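Local coordinates for DNA gyrase, B subunit, truncated (Myxococcus xanthus, PDB 3CWV), which probably uses ATP to break, pass and rejoin double-stranded DNA, as a member of the GyrB family of type II topoisomerases, at residues Ser63-Cys68 and Gly152-Phe157. Residues are numbered along the deposited sequence; the frame is centred on the assembly and turned at random.
Sequences SIALFC and GVRVHF
Ile-64, Leu-66 and Cys-68 pair with Phe-157, Val-155 and Val-153 as the hydrogen-bonded pairs of two antiparallel strands, each pair closed by two N-H...O=C bonds of 2.9 Å between backbone N and O. In the non-hydrogen-bonded pairs between them, Ala-65 faces His-156 and Phe-67 faces Arg-154, and CA-H groups lean on the carbonyl oxygens of the partner strand.

The side chain of Arg-154 crosses diagonally to Ala-65. Its CB meets the edge of the Phe-67 ring, in plane, 3.9 Å from CD1, and CG passes 3.8 Å from Leu-66 O. Extended from CG to NE, the chain brings NE, CZ and NH1 over Ala-65 CB, with the methyl toward the rim of one face of the guanidinium; CZ is 3.8 Å and NH1 3.6 Å from Ala-65 CB, and the same NH1 has a long, weak ion pair with Glu-57. Next along this face, His-156 has CG anti to the backbone N (chi1 170°); with the ring turned by chi2 of -91°, Ala-65 CB lies at its edge, while NE2 lies 3.0 Å from Ser-63 OG, a hydroxyl that is hydrogen-bonded to Asp-61. An alanine at His-156 would probably leave Ser-63 without its imidazole neighbour and uncover part of the Ala-65 methyl. On the other face, the Ile-64 and Phe-157 side chains run alongside each other, with Ile-64 CG2 3.7 Å from Phe-157 CE2.

Both strands are interior to the large mixed sheet of the GyrB ATPase region: strand 53-58 hydrogen-bonds to the far edge of 64-68, and strand 109-118 to that of 152-157. The Ile-64, Leu-66, Cys-68 and Phe-157 side chains pack beneath helix 28-47, against Val-35, Leu-39, Ala-42 and Leu-38 respectively, whereas on the opposite face Phe-67 rests on the loop residues Pro-146 and Val-147.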
loop_
_atom_site.group_PDB
_atom_site.type_symbol
_atom_site.label_atom_id
_atom_site.label_comp_id
_atom_site.label_asym_id
_atom_site.label_seq_id
_atom_site.Cartn_x
_atom_site.Cartn_y
_atom_site.Cartn_z
ATOM N N SER A 63 9.979 16.809 -10.569
ATOM C CA SER A 63 10.024 16.656 -9.118
ATOM C C SER A 63 8.759 15.940 -8.613
ATOM O O SER A 63 7.756 15.811 -9.324
ATOM C CB SER A 63 10.197 18.014 -8.429
ATOM O OG SER A 63 8.977 18.740 -8.424
ATOM N N ILE A 64 8.813 15.487 -7.361
ATOM C CA ILE A 64 7.735 14.725 -6.761
ATOM C C ILE A 64 7.575 15.300 -5.356
ATOM O O ILE A 64 8.574 15.551 -4.685
ATOM C CB ILE A 64 8.158 13.238 -6.593
ATOM C CG1 ILE A 64 8.203 12.526 -7.941
ATOM C CG2 ILE A 64 7.190 12.468 -5.641
ATOM C CD1 ILE A 64 6.828 12.141 -8.513
ATOM N N ALA A 65 6.356 15.529 -4.905
ATOM C CA ALA A 65 6.233 15.856 -3.471
ATOM C C ALA A 65 5.162 14.993 -2.839
ATOM O O ALA A 65 4.118 14.729 -3.458
ATOM C CB ALA A 65 5.921 17.343 -3.263
ATOM N N LEU A 66 5.404 14.553 -1.603
ATOM C CA LEU A 66 4.372 13.836 -0.852
ATOM C C LEU A 66 4.186 14.579 0.465
ATOM O O LEU A 66 5.181 14.885 1.131
ATOM C CB LEU A 66 4.813 12.385 -0.589
ATOM C CG LEU A 66 3.770 11.585 0.228
ATOM C CD1 LEU A 66 2.973 10.713 -0.649
ATOM C CD2 LEU A 66 4.423 10.803 1.323
ATOM N N PHE A 67 2.936 14.919 0.791
ATOM C CA PHE A 67 2.595 15.486 2.097
ATOM C C PHE A 67 1.692 14.533 2.865
ATOM O O PHE A 67 0.799 13.914 2.281
ATOM C CB PHE A 67 1.919 16.860 1.951
ATOM C CG PHE A 67 1.371 17.398 3.258
ATOM C CD1 PHE A 67 2.192 18.087 4.131
ATOM C CD2 PHE A 67 0.045 17.169 3.618
ATOM C CE1 PHE A 67 1.709 18.556 5.356
ATOM C CE2 PHE A 67 -0.452 17.638 4.835
ATOM C CZ PHE A 67 0.379 18.337 5.701
ATOM N N CYS A 68 1.925 14.428 4.181
ATOM C CA CYS A 68 1.123 13.584 5.061
ATOM C C CYS A 68 0.769 14.378 6.311
ATOM O O CYS A 68 1.635 15.051 6.838
ATOM C CB CYS A 68 1.956 12.404 5.529
ATOM S SG CYS A 68 2.284 11.208 4.277
ATOM N N GLY A 152 2.254 17.816 10.336
ATOM C CA GLY A 152 2.366 17.273 8.979
ATOM C C GLY A 152 3.796 17.298 8.516
ATOM O O GLY A 152 4.646 17.954 9.116
ATOM N N VAL A 153 4.057 16.571 7.430
ATOM C CA VAL A 153 5.392 16.503 6.880
ATOM C C VAL A 153 5.267 16.448 5.344
ATOM O O VAL A 153 4.402 15.747 4.820
ATOM C CB VAL A 153 6.196 15.302 7.449
ATOM C CG1 VAL A 153 5.357 14.023 7.418
ATOM C CG2 VAL A 153 7.537 15.134 6.714
ATOM N N ARG A 154 6.074 17.251 4.673
ATOM C CA ARG A 154 6.185 17.203 3.206
ATOM C C ARG A 154 7.609 16.841 2.796
ATOM O O ARG A 154 8.565 17.402 3.308
ATOM C CB ARG A 154 5.806 18.568 2.617
ATOM C CG ARG A 154 5.853 18.655 1.075
ATOM C CD ARG A 154 5.666 20.155 0.694
ATOM N NE ARG A 154 5.352 20.337 -0.724
ATOM C CZ ARG A 154 6.195 20.819 -1.645
ATOM N NH1 ARG A 154 5.782 20.956 -2.903
ATOM N NH2 ARG A 154 7.430 21.181 -1.320
ATOM N N VAL A 155 7.743 15.915 1.851
ATOM C CA VAL A 155 9.052 15.548 1.335
ATOM C C VAL A 155 8.974 15.859 -0.159
ATOM O O VAL A 155 8.120 15.329 -0.836
ATOM C CB VAL A 155 9.337 14.047 1.506
ATOM C CG1 VAL A 155 10.660 13.667 0.817
ATOM C CG2 VAL A 155 9.436 13.693 2.981
ATOM N N HIS A 156 9.809 16.765 -0.631
ATOM C CA HIS A 156 9.799 17.153 -2.054
ATOM C C HIS A 156 11.178 16.788 -2.570
ATOM O O HIS A 156 12.155 17.159 -1.951
ATOM C CB HIS A 156 9.606 18.660 -2.193
ATOM C CG HIS A 156 9.825 19.168 -3.589
ATOM N ND1 HIS A 156 11.050 19.613 -4.046
ATOM C CD2 HIS A 156 8.978 19.263 -4.638
ATOM C CE1 HIS A 156 10.932 20.000 -5.305
ATOM N NE2 HIS A 156 9.678 19.808 -5.683
ATOM N N PHE A 157 11.276 16.090 -3.707
ATOM C CA PHE A 157 12.599 15.700 -4.194
ATOM C C PHE A 157 12.628 15.591 -5.712
ATOM O O PHE A 157 11.587 15.527 -6.370
ATOM C CB PHE A 157 13.101 14.385 -3.552
ATOM C CG PHE A 157 12.387 13.153 -4.042
ATOM C CD1 PHE A 157 12.960 12.349 -5.017
ATOM C CD2 PHE A 157 11.141 12.807 -3.544
ATOM C CE1 PHE A 157 12.284 11.197 -5.488
ATOM C CE2 PHE A 157 10.462 11.671 -4.004
ATOM C CZ PHE A 157 11.023 10.875 -4.985
#